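Local coordinates for protein Dmd discriminator of mRNA degradation (Enterobacteria phage RB69, PDB 5I8J) that acts as a phage antitoxin that interacts with the bacterial toxin RnlA, presumably blocking its mRNA-degrading activity during infection, at the interface of chains A and B. Residues are numbered along the deposited sequence; one frame, centred on the assembly and turned at random. Chains: chain A/B, Dmd discriminator of mRNA degradation.

Contact 1: the interface of chains A and B. Residues chain A 9, 20-23; chain B 11, 13, 19-21.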
ATOM      1  N   THR A   9       1.561   6.542  -3.597  1.00 12.02           N
ATOM      2  CA  THR A   9       0.651   5.737  -2.795  1.00 11.30           C
ATOM      3  C   THR A   9       1.220   5.619  -1.382  1.00 11.67           C
ATOM      4  O   THR A   9       2.337   5.156  -1.204  1.00 10.44           O
ATOM      5  CB  THR A   9       0.452   4.328  -3.386  1.00 12.67           C
ATOM      6  OG1 THR A   9      -0.098   4.428  -4.714  1.00 13.91           O
ATOM      7  CG2 THR A   9      -0.483   3.510  -2.502  1.00 14.63           C
ATOM      8  N   PHE A  20      -4.574   2.503   6.891  1.00 13.33           N
ATOM      9  CA  PHE A  20      -5.182   3.461   5.975  1.00 15.06           C
ATOM     10  C   PHE A  20      -4.326   3.577   4.728  1.00 15.88           C
ATOM     11  O   PHE A  20      -3.167   3.202   4.733  1.00 14.57           O
ATOM     12  CB  PHE A  20      -5.372   4.835   6.638  1.00 16.54           C
ATOM     13  CG  PHE A  20      -4.096   5.499   7.073  1.00 17.11           C
ATOM     14  CD1 PHE A  20      -3.536   5.214   8.313  1.00 18.82           C
ATOM     15  CD2 PHE A  20      -3.473   6.434   6.259  1.00 22.33           C
ATOM     16  CE1 PHE A  20      -2.367   5.833   8.720  1.00 19.34           C
ATOM     17  CE2 PHE A  20      -2.301   7.059   6.666  1.00 18.60           C
ATOM     18  CZ  PHE A  20      -1.752   6.762   7.889  1.00 15.64           C
ATOM     19  N   THR A  21      -4.897   4.075   3.642  1.00 13.20           N
ATOM     20  CA  THR A  21      -4.115   4.199   2.418  1.00 11.50           C
ATOM     21  C   THR A  21      -4.663   5.362   1.592  1.00 17.07           C
ATOM     22  O   THR A  21      -5.853   5.652   1.648  1.00 15.87           O
ATOM     23  CB  THR A  21      -4.116   2.872   1.619  1.00 12.71           C
ATOM     24  OG1 THR A  21      -3.213   2.972   0.512  1.00 15.21           O
ATOM     25  CG2 THR A  21      -5.517   2.530   1.116  1.00 16.87           C
ATOM     26  N   LYS A  22      -3.773   6.062   0.888  1.00 14.93           N
ATOM     27  CA  LYS A  22      -4.178   7.207   0.070  1.00 14.59           C
ATOM     28  C   LYS A  22      -3.298   7.333  -1.147  1.00 15.19           C
ATOM     29  O   LYS A  22      -2.114   7.068  -1.057  1.00 15.31           O
ATOM     30  CB  LYS A  22      -4.075   8.525   0.851  1.00 18.37           C
ATOM     31  CG  LYS A  22      -4.905   8.649   2.095  1.00 25.48           C
ATOM     32  CD  LYS A  22      -4.757  10.040   2.676  1.00 26.88           C
ATOM     33  CE  LYS A  22      -5.390  11.077   1.768  1.00 28.97           C
ATOM     34  NZ  LYS A  22      -5.568  12.373   2.490  1.00 34.12           N
ATOM     35  N   ASP A  23      -3.869   7.777  -2.268  1.00 13.99           N
ATOM     36  CA  ASP A  23      -3.081   8.214  -3.420  1.00 12.97           C
ATOM     37  C   ASP A  23      -3.035   9.731  -3.418  1.00 14.84           C
ATOM     38  O   ASP A  23      -4.080  10.371  -3.373  1.00 16.62           O
ATOM     39  CB  ASP A  23      -3.690   7.727  -4.738  1.00 13.33           C
ATOM     40  CG  ASP A  23      -3.265   6.323  -5.093  1.00 18.48           C
ATOM     41  OD1 ASP A  23      -2.455   5.746  -4.346  1.00 15.63           O
ATOM     42  OD2 ASP A  23      -3.719   5.811  -6.132  1.00 15.67           O
TER
ATOM     43  N   ILE B  11      -3.332  -3.877  -1.329  1.00 13.58           N
ATOM     44  CA  ILE B  11      -3.947  -2.580  -1.579  1.00 13.95           C
ATOM     45  C   ILE B  11      -4.924  -2.739  -2.729  1.00 13.80           C
ATOM     46  O   ILE B  11      -4.592  -3.364  -3.727  1.00 13.56           O
ATOM     47  CB  ILE B  11      -2.944  -1.503  -1.974  1.00 14.87           C
ATOM     48  CG1 ILE B  11      -1.708  -1.519  -1.092  1.00 17.66           C
ATOM     49  CG2 ILE B  11      -3.607  -0.119  -1.971  1.00 16.13           C
ATOM     50  CD1 ILE B  11      -0.699  -0.571  -1.620  1.00 22.84           C
ATOM     51  N   TRP B  13      -8.130  -0.814  -5.267  1.00 15.77           N
ATOM     52  CA  TRP B  13      -8.798   0.361  -5.821  1.00 15.02           C
ATOM     53  C   TRP B  13     -10.120  -0.086  -6.428  1.00 19.13           C
ATOM     54  O   TRP B  13     -10.125  -0.908  -7.352  1.00 19.41           O
ATOM     55  CB  TRP B  13      -7.952   1.029  -6.908  1.00 18.52           C
ATOM     56  CG  TRP B  13      -6.705   1.732  -6.435  1.00 18.69           C
ATOM     57  CD1 TRP B  13      -6.541   3.080  -6.259  1.00 19.97           C
ATOM     58  CD2 TRP B  13      -5.441   1.130  -6.124  1.00 16.59           C
ATOM     59  NE1 TRP B  13      -5.260   3.350  -5.837  1.00 18.68           N
ATOM     60  CE2 TRP B  13      -4.566   2.175  -5.744  1.00 18.52           C
ATOM     61  CE3 TRP B  13      -4.970  -0.188  -6.109  1.00 16.66           C
ATOM     62  CZ2 TRP B  13      -3.247   1.936  -5.361  1.00 17.54           C
ATOM     63  CZ3 TRP B  13      -3.652  -0.417  -5.726  1.00 16.07           C
ATOM     64  CH2 TRP B  13      -2.808   0.642  -5.358  1.00 15.64           C
ATOM     65  N   MET B  19     -10.174   3.529  -2.195  1.00 17.13           N
ATOM     66  CA  MET B  19      -9.167   2.511  -1.912  1.00 16.93           C
ATOM     67  C   MET B  19      -9.483   1.679  -0.667  1.00 17.18           C
ATOM     68  O   MET B  19     -10.260   2.089   0.192  1.00 20.98           O
ATOM     69  CB  MET B  19      -7.790   3.183  -1.776  1.00 15.45           C
ATOM     70  CG  MET B  19      -7.326   3.845  -3.078  1.00 17.79           C
ATOM     71  SD  MET B  19      -5.833   4.870  -2.965  1.00 19.93           S
ATOM     72  CE  MET B  19      -4.624   3.632  -2.477  1.00 18.68           C
ATOM     73  N   PHE B  20      -8.883   0.493  -0.581  1.00 17.13           N
ATOM     74  CA  PHE B  20      -8.932  -0.304   0.640  1.00 20.23           C
ATOM     75  C   PHE B  20      -7.585  -0.983   0.830  1.00 18.01           C
ATOM     76  O   PHE B  20      -6.819  -1.101  -0.109  1.00 15.51           O
ATOM     77  CB  PHE B  20     -10.078  -1.324   0.598  1.00 21.34           C
ATOM     78  CG  PHE B  20      -9.961  -2.365  -0.495  1.00 22.29           C
ATOM     79  CD1 PHE B  20     -10.460  -2.118  -1.766  1.00 21.12           C
ATOM     80  CD2 PHE B  20      -9.423  -3.616  -0.225  1.00 20.91           C
ATOM     81  CE1 PHE B  20     -10.393  -3.086  -2.758  1.00 23.16           C
ATOM     82  CE2 PHE B  20      -9.351  -4.584  -1.213  1.00 20.45           C
ATOM     83  CZ  PHE B  20      -9.836  -4.314  -2.482  1.00 18.08           C
ATOM     84  N   THR B  21      -7.263  -1.381   2.046  1.00 19.47           N
ATOM     85  CA  THR B  21      -5.986  -2.047   2.256  1.00 20.51           C
ATOM     86  C   THR B  21      -6.107  -2.988   3.439  1.00 25.63           C
ATOM     87  O   THR B  21      -6.682  -2.630   4.476  1.00 22.94           O
ATOM     88  CB  THR B  21      -4.824  -1.023   2.454  1.00 16.99           C
ATOM     89  OG1 THR B  21      -3.569  -1.710   2.551  1.00 20.49           O
ATOM     90  CG2 THR B  21      -5.022  -0.162   3.693  1.00 18.08           C
TER
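A:Thr21, A:Asp23, B:Met19 and B:Trp13 meet where the beta-sheets of two Dmd-family antitoxin chains face each other, a two-fold, side-chain-mediated homodimer interface that holds the deposited pair together, although the coordinates alone do not prove that this dimer is the biological form. At the symmetric centre A:Thr21 and B:Thr21 touch by their methyl groups, A:Thr21 CG2 lying 3.8 Å from B:Thr21 CG2. In both, OG1 is anti to the backbone N (chi1 -173° in A:Thr21), which puts the methyl between the backbone N and the carbonyl carbon and turns it to the partner strand. B:Met19 crosses A:Thr21 at about a right angle; its CB packs 3.7 Å from A:Thr21 CG2, and a bend at chi3 (63°) brings its terminal methyl CE to 3.4 Å from A:Thr21 OG1. The same side chain runs on along strand 19-26 of chain A, the thioether B:Met19 SD resting 3.6 Å from the carboxylate carbon A:Asp23 CG. Polar recognition comes from the indole: B:Trp13 NE1 donates to A:Asp23 OD2 at 2.9 Å, with 149° at the hydrogen. This bond is moderately bent, arriving from above the carboxylate plane, while OD2 is tilted slightly from the ring plane. The other carboxylate oxygen, A:Asp23 OD1, accepts from A:Thr9 OG1 at 2.7 Å on its syn side, so a hydroxyl of the same chain restrains rotation of the group that receives the indole N-H.

Contact 2: the interface of chains A and B. Residues chain A 9, 54; chain B 13, 49, 51, 56, 59.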
ATOM      1  N   THR A   9       1.561   6.542  -3.597  1.00 12.02           N
ATOM      2  CA  THR A   9       0.651   5.737  -2.795  1.00 11.30           C
ATOM      3  C   THR A   9       1.220   5.619  -1.382  1.00 11.67           C
ATOM      4  O   THR A   9       2.337   5.156  -1.204  1.00 10.44           O
ATOM      5  CB  THR A   9       0.452   4.328  -3.386  1.00 12.67           C
ATOM      6  OG1 THR A   9      -0.098   4.428  -4.714  1.00 13.91           O
ATOM      7  CG2 THR A   9      -0.483   3.510  -2.502  1.00 14.63           C
ATOM      8  N   ASP A  54       4.995   1.502  -7.464  1.00 16.88           N
ATOM      9  CA  ASP A  54       4.970   0.250  -6.690  1.00 17.18           C
ATOM     10  C   ASP A  54       6.278  -0.056  -5.952  1.00 17.83           C
ATOM     11  O   ASP A  54       6.477  -1.165  -5.469  1.00 19.50           O
ATOM     12  CB  ASP A  54       4.593  -0.922  -7.600  1.00 21.68           C
ATOM     13  CG  ASP A  54       3.184  -0.801  -8.140  1.00 21.47           C
ATOM     14  OD1 ASP A  54       2.315  -0.299  -7.397  1.00 22.42           O
ATOM     15  OD2 ASP A  54       2.950  -1.192  -9.304  1.00 27.68           O
TER
ATOM     16  N   TRP B  13      -8.130  -0.814  -5.267  1.00 15.77           N
ATOM     17  CA  TRP B  13      -8.798   0.361  -5.821  1.00 15.02           C
ATOM     18  C   TRP B  13     -10.120  -0.086  -6.428  1.00 19.13           C
ATOM     19  O   TRP B  13     -10.125  -0.908  -7.352  1.00 19.41           O
ATOM     20  CB  TRP B  13      -7.952   1.029  -6.908  1.00 18.52           C
ATOM     21  CG  TRP B  13      -6.705   1.732  -6.435  1.00 18.69           C
ATOM     22  CD1 TRP B  13      -6.541   3.080  -6.259  1.00 19.97           C
ATOM     23  CD2 TRP B  13      -5.441   1.130  -6.124  1.00 16.59           C
ATOM     24  NE1 TRP B  13      -5.260   3.350  -5.837  1.00 18.68           N
ATOM     25  CE2 TRP B  13      -4.566   2.175  -5.744  1.00 18.52           C
ATOM     26  CE3 TRP B  13      -4.970  -0.188  -6.109  1.00 16.66           C
ATOM     27  CZ2 TRP B  13      -3.247   1.936  -5.361  1.00 17.54           C
ATOM     28  CZ3 TRP B  13      -3.652  -0.417  -5.726  1.00 16.07           C
ATOM     29  CH2 TRP B  13      -2.808   0.642  -5.358  1.00 15.64           C
ATOM     30  N   LYS B  49      -3.273  -5.079  -5.611  1.00 13.48           N
ATOM     31  CA  LYS B  49      -1.841  -5.332  -5.614  1.00 13.32           C
ATOM     32  C   LYS B  49      -1.461  -6.009  -4.315  1.00 11.65           C
ATOM     33  O   LYS B  49      -1.942  -5.623  -3.245  1.00 12.74           O
ATOM     34  CB  LYS B  49      -1.044  -4.033  -5.762  1.00 14.22           C
ATOM     35  CG  LYS B  49      -1.342  -3.255  -7.032  1.00 14.14           C
ATOM     36  CD  LYS B  49      -0.566  -1.952  -7.062  1.00 15.85           C
ATOM     37  CE  LYS B  49      -0.942  -1.128  -8.286  1.00 19.07           C
ATOM     38  NZ  LYS B  49      -0.260   0.193  -8.293  1.00 22.05           N
ATOM     39  N   PHE B  51       1.628  -7.032  -1.780  1.00 13.02           N
ATOM     40  CA  PHE B  51       2.969  -6.661  -1.354  1.00 14.16           C
ATOM     41  C   PHE B  51       3.474  -7.625  -0.288  1.00 13.96           C
ATOM     42  O   PHE B  51       2.793  -7.878   0.708  1.00 14.03           O
ATOM     43  CB  PHE B  51       3.004  -5.234  -0.794  1.00 12.65           C
ATOM     44  CG  PHE B  51       2.785  -4.173  -1.830  1.00 14.40           C
ATOM     45  CD1 PHE B  51       1.504  -3.805  -2.195  1.00 14.76           C
ATOM     46  CD2 PHE B  51       3.858  -3.549  -2.440  1.00 14.36           C
ATOM     47  CE1 PHE B  51       1.297  -2.824  -3.165  1.00 16.63           C
ATOM     48  CE2 PHE B  51       3.658  -2.571  -3.400  1.00 16.46           C
ATOM     49  CZ  PHE B  51       2.377  -2.212  -3.762  1.00 18.73           C
ATOM     50  N   LYS B  56       5.995  -5.404  -4.555  1.00 16.64           N
ATOM     51  CA  LYS B  56       4.767  -5.841  -5.226  1.00 17.34           C
ATOM     52  C   LYS B  56       5.020  -7.176  -5.909  1.00 20.83           C
ATOM     53  O   LYS B  56       5.908  -7.271  -6.748  1.00 20.34           O
ATOM     54  CB  LYS B  56       4.276  -4.822  -6.261  1.00 18.96           C
ATOM     55  CG  LYS B  56       2.967  -5.268  -6.908  1.00 23.35           C
ATOM     56  CD  LYS B  56       2.438  -4.265  -7.919  1.00 23.59           C
ATOM     57  CE  LYS B  56       3.118  -4.425  -9.269  1.00 31.56           C
ATOM     58  NZ  LYS B  56       2.288  -5.208 -10.221  1.00 33.56           N
ATOM     59  N   GLU B  59      -0.603  -8.695  -9.079  1.00 16.67           N
ATOM     60  CA  GLU B  59      -1.576  -7.659  -9.364  1.00 16.76           C
ATOM     61  C   GLU B  59      -2.687  -8.251 -10.216  1.00 17.53           C
ATOM     62  O   GLU B  59      -2.419  -9.023 -11.145  1.00 17.48           O
ATOM     63  CB  GLU B  59      -0.913  -6.475 -10.077  1.00 18.70           C
ATOM     64  CG  GLU B  59      -1.862  -5.350 -10.415  1.00 19.31           C
ATOM     65  CD  GLU B  59      -1.146  -4.121 -10.937  1.00 23.77           C
ATOM     66  OE1 GLU B  59      -0.041  -3.811 -10.437  1.00 24.18           O
ATOM     67  OE2 GLU B  59      -1.691  -3.464 -11.848  1.00 28.60           O
TER
HETATM   68  O   HOH W   1       7.696  -3.438  -5.772  1.00 17.78           O
HETATM   69  O   HOH W   2      -0.165   2.324  -7.135  1.00 23.97           O
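A:Asp54 inserts between the side chains of B:Lys49 and B:Lys56 in a polar, partly water-mediated patch of the two-fold homodimer interface, where a loop residue joining strands 46-52 and 55-61 of one chain is fastened to the same two strands of the other. The patch hides 91 Å² of A:Asp54, against 29 Å² of B:Lys56 and 23 Å² of B:Lys49, which identifies the aspartate as the inserted group. Its backbone has a positive phi, as in a tight turn.

A direct ionic tie across the interface is a salt bridge with hydrogen-bond geometry: B:Lys49 NZ donates at 2.8 Å to A:Asp54 OD1, which accepts with its syn lone pair, the one on the side of OD2. B:Lys49 is extended beyond CG and crosses the aspartate at about a right angle, so its methylenes also run close to the carboxylate.

B:Lys56 approaches differently. Its chain bends at chi3 (82°) and chi4 (99°), and the aliphatic part lies obliquely against the aspartate, with B:Lys56 CD 3.6 Å from A:Asp54 CG. The bends direct the ammonium toward B:Glu59: B:Lys56 NZ meets B:Glu59 OE1 at 2.7 Å in a salt bridge within chain B, from above the carboxylate plane. B:Lys56 NZ remains 4.2 Å from A:Asp54 OD2; at that separation it may still offset the repulsion between the two nearby carboxylates, though it makes no direct ionic contact with the aspartate.

The main chain of A:Asp54 is engaged as well. The carbonyl A:Asp54 O lies in plane at the edge of the B:Phe51 ring, 3.8 Å from B:Phe51 CE2. A:Asp54 O is also 2.6 Å from water 1, which in turn lies 2.9 Å from the backbone N of B:Lys56, with a nearly straight 168° at the hydrogen.

Contact 1 and contact 2 have C-alpha centres about 9 Å apart and share A:Thr9 and B:Trp13, so they are neighbouring parts of one continuous interface. Contact 1 uses strands 6-14 and 19-26 of chain A with strands 5-14 and 19-27 of chain B; contact 2 moves to the turn after strand 46-52 of chain A and to strands 46-52 and 55-61 of chain B. Two-fold symmetry repeats both with the chains exchanged. The patches succeed one another along the dimer axis: A:Thr21 and A:Asp54 both lie close to it at different heights, the indole-carboxylate bond off to the side.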